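Local atomic coordinates of protein Bug27 (Bordetella pertussis, PDB entry 2QPQ), a protein that probably binds a small solute in the periplasm for uptake, as a Venus flytrap receptor of the Bug family. Residues A[100-105]-A[183-188]; A[199-204]-A[211-216]; A[140-145]-A[226-231]; A[23-28]-A[261-266]. One frame throughout, in Å; residues are numbered along the deposited sequence.

Contact 1 (A[100-105]-A[183-188])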
loop_
_atom_site.group_PDB
_atom_site.type_symbol
_atom_site.label_atom_id
_atom_site.label_comp_id
_atom_site.label_asym_id
_atom_site.label_seq_id
_atom_site.Cartn_x
_atom_site.Cartn_y
_atom_site.Cartn_z
ATOM N N ALA A 100 3.028 -6.098 7.144
ATOM C CA ALA A 100 1.993 -6.681 6.292
ATOM C C ALA A 100 2.113 -6.242 4.857
ATOM O O ALA A 100 2.423 -5.058 4.556
ATOM C CB ALA A 100 0.605 -6.291 6.782
ATOM N N TYR A 101 1.781 -7.166 3.975
ATOM C CA TYR A 101 1.584 -6.836 2.567
ATOM C C TYR A 101 0.101 -6.923 2.276
ATOM O O TYR A 101 -0.639 -7.645 2.963
ATOM C CB TYR A 101 2.301 -7.833 1.688
ATOM C CG TYR A 101 3.808 -7.727 1.689
ATOM C CD1 TYR A 101 4.466 -6.840 0.834
ATOM C CD2 TYR A 101 4.583 -8.562 2.512
ATOM C CE1 TYR A 101 5.864 -6.768 0.820
ATOM C CE2 TYR A 101 5.970 -8.502 2.512
ATOM C CZ TYR A 101 6.607 -7.603 1.665
ATOM O OH TYR A 101 7.981 -7.542 1.668
ATOM N N VAL A 102 -0.348 -6.184 1.270
ATOM C CA VAL A 102 -1.644 -6.489 0.669
ATOM C C VAL A 102 -1.529 -6.319 -0.836
ATOM O O VAL A 102 -1.131 -5.237 -1.328
ATOM C CB VAL A 102 -2.856 -5.702 1.285
ATOM C CG1 VAL A 102 -2.915 -4.243 0.774
ATOM C CG2 VAL A 102 -4.188 -6.395 0.920
ATOM N N PRO A 103 -1.916 -7.358 -1.586
ATOM C CA PRO A 103 -1.926 -7.117 -3.021
ATOM C C PRO A 103 -3.067 -6.163 -3.429
ATOM O O PRO A 103 -4.055 -5.988 -2.692
ATOM C CB PRO A 103 -2.127 -8.520 -3.601
ATOM C CG PRO A 103 -2.901 -9.255 -2.539
ATOM C CD PRO A 103 -2.396 -8.728 -1.236
ATOM N N SER A 104 -2.913 -5.523 -4.584
ATOM C CA SER A 104 -4.070 -4.935 -5.272
ATOM C C SER A 104 -4.805 -5.958 -6.125
ATOM O O SER A 104 -4.275 -7.021 -6.462
ATOM C CB SER A 104 -3.681 -3.704 -6.100
ATOM O OG SER A 104 -3.088 -2.722 -5.243
ATOM N N VAL A 105 -6.044 -5.624 -6.463
ATOM C CA VAL A 105 -6.850 -6.492 -7.286
ATOM C C VAL A 105 -7.564 -5.692 -8.348
ATOM O O VAL A 105 -8.049 -4.589 -8.079
ATOM C CB VAL A 105 -7.820 -7.306 -6.409
ATOM C CG1 VAL A 105 -8.732 -6.348 -5.620
ATOM C CG2 VAL A 105 -8.562 -8.363 -7.243
ATOM N N THR A 183 -7.202 -2.227 -3.088
ATOM C CA THR A 183 -6.525 -3.219 -2.276
ATOM C C THR A 183 -7.412 -4.451 -2.189
ATOM O O THR A 183 -8.659 -4.334 -2.103
ATOM C CB THR A 183 -6.285 -2.706 -0.853
ATOM O OG1 THR A 183 -7.545 -2.438 -0.245
ATOM C CG2 THR A 183 -5.389 -1.449 -0.839
ATOM N N ALA A 184 -6.774 -5.620 -2.205
ATOM C CA ALA A 184 -7.453 -6.885 -1.915
ATOM C C ALA A 184 -8.329 -6.864 -0.648
ATOM O O ALA A 184 -9.459 -7.346 -0.647
ATOM C CB ALA A 184 -6.442 -8.037 -1.879
ATOM N N SER A 185 -7.823 -6.283 0.422
ATOM C CA SER A 185 -8.543 -6.193 1.694
ATOM C C SER A 185 -9.898 -5.457 1.603
ATOM O O SER A 185 -10.898 -5.936 2.169
ATOM C CB SER A 185 -7.647 -5.519 2.732
ATOM O OG SER A 185 -7.108 -4.338 2.147
ATOM N N SER A 186 -9.926 -4.307 0.908
ATOM C CA SER A 186 -11.193 -3.603 0.624
ATOM C C SER A 186 -12.176 -4.427 -0.214
ATOM O O SER A 186 -13.385 -4.400 0.041
ATOM C CB SER A 186 -10.976 -2.218 -0.029
ATOM O OG SER A 186 -10.349 -2.276 -1.312
ATOM N N ALA A 187 -11.653 -5.162 -1.188
ATOM C CA ALA A 187 -12.485 -5.792 -2.227
ATOM C C ALA A 187 -12.997 -7.167 -1.823
ATOM O O ALA A 187 -14.065 -7.605 -2.292
ATOM C CB ALA A 187 -11.694 -5.930 -3.480
ATOM N N ILE A 188 -12.220 -7.854 -0.988
ATOM C CA ILE A 188 -12.491 -9.286 -0.730
ATOM C C ILE A 188 -13.939 -9.545 -0.266
ATOM O O ILE A 188 -14.596 -10.407 -0.837
ATOM C CB ILE A 188 -11.381 -9.991 0.169
ATOM C CG1 ILE A 188 -10.163 -10.348 -0.685
ATOM C CG2 ILE A 188 -11.873 -11.306 0.756
ATOM C CD1 ILE A 188 -8.936 -10.756 0.138
#
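Pro103 and Ala184 meet through both backbone and side chain where the long strand 93-109 receives the first turn of helix 184-192. Among the polar contacts, the amide of Ala184 donates to Pro103 O, with 2.8 Å from N to O and 169° at the hydrogen, so the bond is almost straight. Beside it, Ser104 and Thr183 form an antiparallel, non-hydrogen-bonded pair with their CA atoms 4.2 Å apart and their side chains diverging; Ser104 OG bonds to Gln142 instead. Thr183 ends its strand, occupies the N-cap position of the helix and lies beside a bound citrate, probably from the crystallisation liquor. Its carbonyl oxygen takes the amide of Ala187 and, on a lone pair in the carbonyl plane, Ser186 OG, with 2.8 Å from Ser186 OG to Thr183 O.

The van der Waals contacts come from three strand side chains. Val102 spreads its two methyls: CG1 rests 4.0 Å from Thr183 CB, while CG2, anti to the backbone N, comes 4.0 Å from Ala184 CB. The ring of Pro103 presents CG to Ala184 CB at 3.8 Å. Farther along the strand, Val105 CG1 reaches Ala187 CB at 3.7 Å.

The small alanine side chains let the helix start lie close to the sheet. A first-turn amide, which has no acceptor earlier in its own helix, is thus satisfied by the neighbouring strand inside a largely apolar seam.

Contact 2 (A[199-204]-A[211-216])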
loop_
_atom_site.group_PDB
_atom_site.type_symbol
_atom_site.label_atom_id
_atom_site.label_comp_id
_atom_site.label_asym_id
_atom_site.label_seq_id
_atom_site.Cartn_x
_atom_site.Cartn_y
_atom_site.Cartn_z
ATOM N N LEU A 199 -10.261 -9.978 -11.650
ATOM C CA LEU A 199 -9.527 -10.401 -12.830
ATOM C C LEU A 199 -8.081 -10.867 -12.552
ATOM O O LEU A 199 -7.556 -11.785 -13.210
ATOM C CB LEU A 199 -9.569 -9.278 -13.865
ATOM C CG LEU A 199 -10.950 -8.904 -14.417
ATOM C CD1 LEU A 199 -10.786 -7.906 -15.575
ATOM C CD2 LEU A 199 -11.728 -10.158 -14.852
ATOM N N ALA A 200 -7.435 -10.223 -11.586
ATOM C CA ALA A 200 -6.047 -10.513 -11.228
ATOM C C ALA A 200 -5.741 -9.902 -9.891
ATOM O O ALA A 200 -6.427 -8.942 -9.465
ATOM C CB ALA A 200 -5.087 -9.942 -12.272
ATOM N N VAL A 201 -4.723 -10.468 -9.237
ATOM C CA VAL A 201 -4.023 -9.849 -8.119
ATOM C C VAL A 201 -2.633 -9.415 -8.561
ATOM O O VAL A 201 -2.046 -10.052 -9.443
ATOM C CB VAL A 201 -3.961 -10.758 -6.868
ATOM C CG1 VAL A 201 -5.372 -11.115 -6.421
ATOM C CG2 VAL A 201 -3.144 -12.029 -7.110
ATOM N N THR A 202 -2.106 -8.352 -7.951
ATOM C CA THR A 202 -0.838 -7.758 -8.383
ATOM C C THR A 202 0.392 -8.335 -7.682
ATOM O O THR A 202 1.503 -7.942 -8.000
ATOM C CB THR A 202 -0.789 -6.227 -8.142
ATOM O OG1 THR A 202 -0.879 -5.982 -6.729
ATOM C CG2 THR A 202 -1.938 -5.541 -8.863
ATOM N N SER A 203 0.209 -9.233 -6.727
ATOM C CA SER A 203 1.357 -9.883 -6.094
ATOM C C SER A 203 1.980 -10.943 -7.021
ATOM O O SER A 203 1.436 -11.292 -8.069
ATOM C CB SER A 203 0.975 -10.507 -4.765
ATOM O OG SER A 203 -0.209 -11.255 -4.922
ATOM N N LYS A 204 3.150 -11.410 -6.609
ATOM C CA LYS A 204 3.949 -12.417 -7.308
ATOM C C LYS A 204 3.267 -13.776 -7.255
ATOM O O LYS A 204 3.340 -14.563 -8.208
ATOM C CB LYS A 204 5.301 -12.470 -6.588
ATOM C CG LYS A 204 6.521 -12.886 -7.378
ATOM C CD LYS A 204 7.748 -12.703 -6.485
ATOM C CE LYS A 204 7.391 -12.864 -4.995
ATOM N NZ LYS A 204 8.481 -12.382 -4.074
ATOM N N PRO A 211 -7.966 -17.965 -4.164
ATOM C CA PRO A 211 -7.064 -18.926 -4.812
ATOM C C PRO A 211 -7.379 -19.163 -6.294
ATOM O O PRO A 211 -6.503 -19.597 -7.040
ATOM C CB PRO A 211 -7.270 -20.209 -3.987
ATOM C CG PRO A 211 -8.668 -20.090 -3.401
ATOM C CD PRO A 211 -8.848 -18.602 -3.155
ATOM N N GLU A 212 -8.620 -18.897 -6.703
ATOM C CA GLU A 212 -9.020 -18.993 -8.105
ATOM C C GLU A 212 -8.770 -17.707 -8.898
ATOM O O GLU A 212 -9.060 -17.652 -10.110
ATOM C CB GLU A 212 -10.506 -19.429 -8.225
ATOM N N VAL A 213 -8.253 -16.667 -8.235
ATOM C CA VAL A 213 -7.856 -15.463 -9.006
ATOM C C VAL A 213 -6.354 -15.412 -9.308
ATOM O O VAL A 213 -5.518 -15.416 -8.414
ATOM C CB VAL A 213 -8.463 -14.103 -8.498
ATOM C CG1 VAL A 213 -8.491 -14.021 -7.027
ATOM C CG2 VAL A 213 -7.711 -12.902 -9.081
ATOM N N PRO A 214 -6.020 -15.432 -10.597
ATOM C CA PRO A 214 -4.637 -15.470 -11.047
ATOM C C PRO A 214 -3.894 -14.156 -10.750
ATOM O O PRO A 214 -4.545 -13.100 -10.555
ATOM C CB PRO A 214 -4.780 -15.721 -12.558
ATOM C CG PRO A 214 -6.128 -15.198 -12.900
ATOM C CD PRO A 214 -6.979 -15.487 -11.714
ATOM N N THR A 215 -2.560 -14.212 -10.681
ATOM C CA THR A 215 -1.752 -12.994 -10.617
ATOM C C THR A 215 -1.765 -12.340 -12.003
ATOM O O THR A 215 -2.086 -12.985 -13.010
ATOM C CB THR A 215 -0.290 -13.302 -10.267
ATOM O OG1 THR A 215 0.286 -14.114 -11.317
ATOM C CG2 THR A 215 -0.181 -14.039 -8.919
ATOM N N VAL A 216 -1.398 -11.068 -12.081
ATOM C CA VAL A 216 -1.155 -10.448 -13.378
ATOM C C VAL A 216 -0.025 -11.177 -14.158
ATOM O O VAL A 216 -0.154 -11.443 -15.381
ATOM C CB VAL A 216 -0.793 -8.950 -13.227
ATOM C CG1 VAL A 216 -0.443 -8.349 -14.610
ATOM C CG2 VAL A 216 -1.970 -8.194 -12.502
HETATM O O HOH W 1 2.688 -15.249 -10.476
#
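Val213 lays its CG2 methyl over the backbone of Ala200 and Val201, where an isolated beta bridge joins the end of strand 196-201 to the loop that follows it in this alpha/beta fold. That methyl, anti to the backbone N of its own residue, lies 3.6 Å from Ala200 CA and also meets Val201 CG1 at 4.0 Å, the two valine side chains crossing obliquely. Just after the bridging residue Thr215 in sequence, Val216 turns CG2 toward Ala200 CB, and these two methyls close to 3.6 Å. The ring of Pro214 brings CG to Leu199 O at 3.7 Å.

Between these side chains, Val201 is gripped through both of its backbone polar groups. Its amide donates to Pro214 O, with 2.9 Å from N to O, and its carbonyl oxygen accepts from the amide of Val216, also with 2.9 Å between Val201 O and Val216 N. Leu117 of helix 117-123 packs against both Ala200 and Val216. Thr215 holds its hydroxyl between the backbone N and the carbonyl carbon (chi1 63°), and OG1 bonds to the amide of Glu218; its methyl, anti to the carbonyl carbon, lies with Thr215 CG2 3.3 Å from Ser203 O.

Contact 3 (A[140-145]-A[226-231])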
loop_
_atom_site.group_PDB
_atom_site.type_symbol
_atom_site.label_atom_id
_atom_site.label_comp_id
_atom_site.label_asym_id
_atom_site.label_seq_id
_atom_site.Cartn_x
_atom_site.Cartn_y
_atom_site.Cartn_z
ATOM N N THR A 140 -1.312 6.632 -5.948
ATOM C CA THR A 140 -1.351 5.469 -5.036
ATOM C C THR A 140 -0.688 4.244 -5.710
ATOM O O THR A 140 -0.555 4.195 -6.927
ATOM C CB THR A 140 -2.793 5.053 -4.614
ATOM O OG1 THR A 140 -3.577 4.734 -5.784
ATOM C CG2 THR A 140 -3.477 6.166 -3.775
ATOM N N PRO A 141 -0.276 3.240 -4.904
ATOM C CA PRO A 141 0.206 2.006 -5.478
ATOM C C PRO A 141 -0.859 1.374 -6.412
ATOM O O PRO A 141 -0.508 0.689 -7.374
ATOM C CB PRO A 141 0.406 1.118 -4.231
ATOM C CG PRO A 141 0.761 2.125 -3.150
ATOM C CD PRO A 141 -0.218 3.224 -3.432
ATOM N N GLN A 142 -2.131 1.634 -6.142
ATOM C CA GLN A 142 -3.246 1.074 -6.960
ATOM C C GLN A 142 -3.251 1.760 -8.321
ATOM O O GLN A 142 -3.267 1.109 -9.373
ATOM C CB GLN A 142 -4.595 1.246 -6.224
ATOM C CG GLN A 142 -4.716 0.282 -5.045
ATOM C CD GLN A 142 -3.776 0.641 -3.886
ATOM O OE1 GLN A 142 -3.612 1.799 -3.576
ATOM N NE2 GLN A 142 -3.126 -0.375 -3.270
ATOM N N HIS A 143 -3.176 3.086 -8.299
ATOM C CA HIS A 143 -2.939 3.845 -9.539
ATOM C C HIS A 143 -1.717 3.292 -10.292
ATOM O O HIS A 143 -1.797 2.959 -11.470
ATOM C CB HIS A 143 -2.773 5.326 -9.193
ATOM C CG HIS A 143 -2.423 6.203 -10.355
ATOM N ND1 HIS A 143 -2.013 7.515 -10.200
ATOM C CD2 HIS A 143 -2.412 5.959 -11.683
ATOM C CE1 HIS A 143 -1.772 8.037 -11.388
ATOM N NE2 HIS A 143 -2.015 7.114 -12.305
ATOM N N LEU A 144 -0.585 3.164 -9.613
ATOM C CA LEU A 144 0.610 2.677 -10.290
ATOM C C LEU A 144 0.499 1.224 -10.804
ATOM O O LEU A 144 1.096 0.900 -11.826
ATOM C CB LEU A 144 1.844 2.846 -9.401
ATOM C CG LEU A 144 2.320 4.278 -9.091
ATOM C CD1 LEU A 144 3.777 4.246 -8.614
ATOM C CD2 LEU A 144 2.127 5.252 -10.228
ATOM N N ALA A 145 -0.271 0.369 -10.118
ATOM C CA ALA A 145 -0.515 -0.989 -10.610
ATOM C C ALA A 145 -1.161 -0.959 -12.014
ATOM O O ALA A 145 -0.746 -1.712 -12.919
ATOM C CB ALA A 145 -1.337 -1.829 -9.622
ATOM N N LEU A 226 3.293 -5.887 -7.849
ATOM C CA LEU A 226 3.213 -4.639 -7.108
ATOM C C LEU A 226 2.454 -4.858 -5.813
ATOM O O LEU A 226 1.253 -4.542 -5.705
ATOM C CB LEU A 226 2.627 -3.505 -7.968
ATOM C CG LEU A 226 2.470 -2.063 -7.393
ATOM C CD1 LEU A 226 3.458 -1.672 -6.328
ATOM C CD2 LEU A 226 2.448 -1.008 -8.491
ATOM N N ASN A 227 3.164 -5.407 -4.832
ATOM C CA ASN A 227 2.605 -5.690 -3.523
ATOM C C ASN A 227 2.845 -4.516 -2.555
ATOM O O ASN A 227 3.971 -4.079 -2.387
ATOM C CB ASN A 227 3.231 -6.994 -2.994
ATOM C CG ASN A 227 2.287 -7.810 -2.138
ATOM O OD1 ASN A 227 1.235 -7.345 -1.707
ATOM N ND2 ASN A 227 2.702 -9.024 -1.820
ATOM N N GLN A 228 1.784 -4.011 -1.932
ATOM C CA GLN A 228 1.915 -2.886 -1.018
ATOM C C GLN A 228 2.318 -3.349 0.381
ATOM O O GLN A 228 1.653 -4.161 0.982
ATOM C CB GLN A 228 0.603 -2.129 -0.946
ATOM C CG GLN A 228 0.526 -0.951 0.032
ATOM C CD GLN A 228 -0.748 -0.171 -0.201
ATOM O OE1 GLN A 228 -1.029 0.193 -1.330
ATOM N NE2 GLN A 228 -1.545 0.029 0.828
ATOM N N TRP A 229 3.401 -2.796 0.879
ATOM C CA TRP A 229 3.879 -3.033 2.252
ATOM C C TRP A 229 3.381 -1.938 3.155
ATOM O O TRP A 229 2.919 -0.868 2.689
ATOM C CB TRP A 229 5.421 -3.128 2.305
ATOM C CG TRP A 229 6.231 -2.158 1.430
ATOM C CD1 TRP A 229 6.887 -2.476 0.264
ATOM C CD2 TRP A 229 6.547 -0.770 1.693
ATOM N NE1 TRP A 229 7.548 -1.375 -0.214
ATOM C CE2 TRP A 229 7.355 -0.322 0.633
ATOM C CE3 TRP A 229 6.189 0.140 2.703
ATOM C CZ2 TRP A 229 7.864 1.018 0.546
ATOM C CZ3 TRP A 229 6.689 1.497 2.608
ATOM C CH2 TRP A 229 7.504 1.901 1.511
ATOM N N HIS A 230 3.482 -2.210 4.452
ATOM C CA HIS A 230 2.939 -1.366 5.511
ATOM C C HIS A 230 3.911 -1.533 6.656
ATOM O O HIS A 230 4.141 -2.652 7.122
ATOM C CB HIS A 230 1.564 -1.834 5.988
ATOM C CG HIS A 230 0.535 -1.916 4.903
ATOM N ND1 HIS A 230 0.456 -2.993 4.047
ATOM C CD2 HIS A 230 -0.461 -1.068 4.544
ATOM C CE1 HIS A 230 -0.518 -2.782 3.173
ATOM N NE2 HIS A 230 -1.101 -1.634 3.465
ATOM N N GLY A 231 4.490 -0.433 7.116
ATOM C CA GLY A 231 5.445 -0.561 8.184
ATOM C C GLY A 231 5.693 0.736 8.860
ATOM O O GLY A 231 4.963 1.721 8.627
HETATM O O HOH W 2 -0.596 -2.074 -5.785
#
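Gln142 and Gln228 join their side-chain amides beside what is probably the ligand pocket of the Venus flytrap fold, where the first turn of helix 141-153 faces strand 227-235. The polar link is a single hydrogen bond from Gln142 NE2 to Gln228 OE1, 2.9 Å long and nearly straight at the hydrogen, 171°. The acceptor lies close to the amide plane of Gln142, but the donor stands above the carbonyl plane of Gln228, 39° out of it; the two amide planes are turned 72° against each other. Gln142 NE2 also bonds to Ser104 OG, and Gln228 NE2 hydrogen-bonds to a bound citrate, probably from the crystallisation liquor. The helix amide therefore helps to set the rotation of a glutamine whose amide nitrogen meets that molecule. Pro141 adds a close carbon contact to the same oxygen, its CG lying 3.2 Å from Gln228 OE1.

The apolar part belongs to Leu226. Its side chain points to the helix and sets CD2 on the backbone, 3.5 Å from Ala145 N and 3.6 Å from Pro141 O. The same methyl is 4.0 Å from Ala145 CB and touches Leu144 CB as well.

Within the helix, Thr140 at the N-cap accepts from the amide of His143 through OG1. A water spans the two backbones, donating to Leu226 O at 3.1 Å and, more weakly, to Pro141 O at 3.2 Å.

Contact 4 (A[23-28]-A[261-266])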
loop_
_atom_site.group_PDB
_atom_site.type_symbol
_atom_site.label_atom_id
_atom_site.label_comp_id
_atom_site.label_asym_id
_atom_site.label_seq_id
_atom_site.Cartn_x
_atom_site.Cartn_y
_atom_site.Cartn_z
ATOM N N ASP A 23 -3.851 2.892 8.663
ATOM C CA ASP A 23 -4.367 3.382 9.955
ATOM C C ASP A 23 -4.766 2.176 10.833
ATOM O O ASP A 23 -4.556 2.162 12.040
ATOM C CB ASP A 23 -5.579 4.275 9.708
ATOM C CG ASP A 23 -6.316 4.621 10.973
ATOM O OD1 ASP A 23 -5.955 5.623 11.640
ATOM O OD2 ASP A 23 -7.285 3.880 11.299
ATOM N N MET A 24 -5.360 1.178 10.209
ATOM C CA MET A 24 -5.862 0.006 10.964
ATOM C C MET A 24 -4.667 -0.698 11.659
ATOM O O MET A 24 -4.715 -1.028 12.852
ATOM C CB MET A 24 -6.547 -0.962 9.994
ATOM C CG MET A 24 -7.026 -2.279 10.645
ATOM S SD MET A 24 -5.791 -3.594 10.765
ATOM C CE MET A 24 -5.733 -4.225 9.084
ATOM N N LEU A 25 -3.614 -0.955 10.892
ATOM C CA LEU A 25 -2.423 -1.588 11.433
ATOM C C LEU A 25 -1.719 -0.738 12.498
ATOM O O LEU A 25 -1.301 -1.259 13.534
ATOM C CB LEU A 25 -1.472 -1.945 10.308
ATOM C CG LEU A 25 -1.919 -2.998 9.303
ATOM C CD1 LEU A 25 -1.037 -2.921 8.036
ATOM C CD2 LEU A 25 -1.880 -4.421 9.957
ATOM N N ALA A 26 -1.558 0.559 12.239
ATOM C CA ALA A 26 -0.993 1.447 13.256
ATOM C C ALA A 26 -1.794 1.389 14.571
ATOM O O ALA A 26 -1.217 1.241 15.648
ATOM C CB ALA A 26 -0.858 2.919 12.722
ATOM N N ARG A 27 -3.118 1.446 14.481
ATOM C CA ARG A 27 -3.968 1.416 15.678
ATOM C C ARG A 27 -3.951 0.038 16.362
ATOM O O ARG A 27 -3.996 -0.029 17.612
ATOM C CB ARG A 27 -5.409 1.881 15.330
ATOM C CG ARG A 27 -5.408 3.343 14.963
ATOM C CD ARG A 27 -6.758 3.903 14.636
ATOM N NE ARG A 27 -6.614 5.328 14.287
ATOM C CZ ARG A 27 -6.551 6.323 15.162
ATOM N NH1 ARG A 27 -6.638 6.067 16.479
ATOM N NH2 ARG A 27 -6.422 7.575 14.724
ATOM N N LEU A 28 -3.836 -1.033 15.559
ATOM C CA LEU A 28 -3.728 -2.402 16.090
ATOM C C LEU A 28 -2.404 -2.535 16.877
ATOM O O LEU A 28 -2.396 -2.989 18.044
ATOM C CB LEU A 28 -3.866 -3.446 14.968
ATOM C CG LEU A 28 -3.821 -4.981 15.171
ATOM C CD1 LEU A 28 -5.000 -5.450 15.997
ATOM C CD2 LEU A 28 -3.843 -5.701 13.847
ATOM N N LYS A 261 -4.680 -13.870 12.873
ATOM C CA LYS A 261 -5.984 -14.334 12.351
ATOM C C LYS A 261 -6.742 -13.170 11.723
ATOM O O LYS A 261 -7.214 -13.280 10.604
ATOM C CB LYS A 261 -6.823 -14.982 13.475
ATOM C CG LYS A 261 -8.284 -15.200 13.111
ATOM C CD LYS A 261 -9.125 -15.688 14.281
ATOM C CE LYS A 261 -10.582 -15.898 13.825
ATOM N NZ LYS A 261 -10.640 -16.824 12.642
ATOM N N LYS A 262 -6.841 -12.071 12.469
ATOM C CA LYS A 262 -7.490 -10.856 12.033
ATOM C C LYS A 262 -6.972 -10.420 10.682
ATOM O O LYS A 262 -7.756 -10.123 9.796
ATOM C CB LYS A 262 -7.277 -9.719 13.030
ATOM C CG LYS A 262 -8.081 -8.480 12.686
ATOM C CD LYS A 262 -7.576 -7.253 13.399
ATOM C CE LYS A 262 -7.956 -5.984 12.636
ATOM N NZ LYS A 262 -8.967 -5.129 13.321
ATOM N N LEU A 263 -5.648 -10.333 10.546
ATOM C CA LEU A 263 -5.053 -9.900 9.287
ATOM C C LEU A 263 -5.305 -10.876 8.157
ATOM O O LEU A 263 -5.655 -10.473 7.055
ATOM C CB LEU A 263 -3.550 -9.678 9.458
ATOM C CG LEU A 263 -3.071 -8.282 9.892
ATOM C CD1 LEU A 263 -3.903 -7.623 10.946
ATOM C CD2 LEU A 263 -1.626 -8.310 10.339
ATOM N N ALA A 264 -5.112 -12.165 8.422
ATOM C CA ALA A 264 -5.300 -13.148 7.374
ATOM C C ALA A 264 -6.733 -13.099 6.882
ATOM O O ALA A 264 -6.970 -13.187 5.676
ATOM C CB ALA A 264 -4.957 -14.554 7.862
ATOM N N ASP A 265 -7.678 -12.955 7.818
ATOM C CA ASP A 265 -9.106 -12.956 7.491
ATOM C C ASP A 265 -9.416 -11.802 6.550
ATOM O O ASP A 265 -10.327 -11.908 5.733
ATOM C CB ASP A 265 -9.953 -12.781 8.751
ATOM C CG ASP A 265 -10.068 -14.064 9.586
ATOM O OD1 ASP A 265 -9.555 -15.135 9.190
ATOM O OD2 ASP A 265 -10.691 -13.977 10.659
ATOM N N LEU A 266 -8.682 -10.695 6.723
ATOM C CA LEU A 266 -8.792 -9.482 5.888
ATOM C C LEU A 266 -8.082 -9.549 4.543
ATOM O O LEU A 266 -8.343 -8.758 3.661
ATOM C CB LEU A 266 -8.307 -8.251 6.662
ATOM C CG LEU A 266 -9.213 -7.782 7.787
ATOM C CD1 LEU A 266 -8.577 -6.690 8.603
ATOM C CD2 LEU A 266 -10.506 -7.304 7.191
#
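Leu25 and Leu263 bring the two backbones nearest, CA to CA 9.0 Å, where helices 23-28 and 261-266 run nearly antiparallel, at 170°. Their axes approach no closer than 12.6 Å, a wide spacing bridged by the ends of side chains.

Leucine methyls form the inner part of the contact. Leu263 CD1 is pressed against Leu28 CD2 at 3.5 Å, tighter than usual for two carbons, and stands 3.9 Å from Leu25 CD2. This one methyl of Leu263 thus touches both leucines of the first helix.

Met24 and Lys262 form the outer part. Met24 starts with CG anti to the backbone N (chi1 176°), and bends at the next two torsions then bring SD and CE to the partner helix. The side chains of Met24 and Lys262 slide past each other in opposite directions, bringing SD 3.7 Å from Lys262 CE, while the methionine methyl meets Leu266 tip to tip, CE to CD1 3.8 Å. The aliphatic part of Lys262 also slides past Leu28, its CD 4.1 Å from Leu28 CD2. The interface is thus purely van der Waals, with the methylenes of a lysine serving as apolar surface.

Tyr268, just beyond helix 257-266, touches both Met24 and Leu263. Leu25 also leans on Met70 of strand 67-72, which places helix 21-35 as a layer against the sheet and the pair as helix-on-helix packing outside it, within an alpha/beta fold.

Contacts 1, 2 and 3 are buried and share one mixed sheet: the chain segments of contacts 2 and 3 follow one another along the same edge of strand 93-109, bonded by Ser104 O to Thr202 N and Val102 N to Gln228 O, and meet at Thr202 O and Leu226 N. Contact 4 is only partly buried and joins two helices, reaching contact 3 through Leu25 CD1 on His230 CB and contact 1 through Leu266 O on Ser185 CB. Chemistry follows position. Contacts 1 and 2 rely on backbone hydrogen bonds flanked by small apolar side chains, contact 3, nearest the chain centre, turns on paired side-chain amides beside citrate, and contact 4 rests on side-chain carbons and a thioether sulphur.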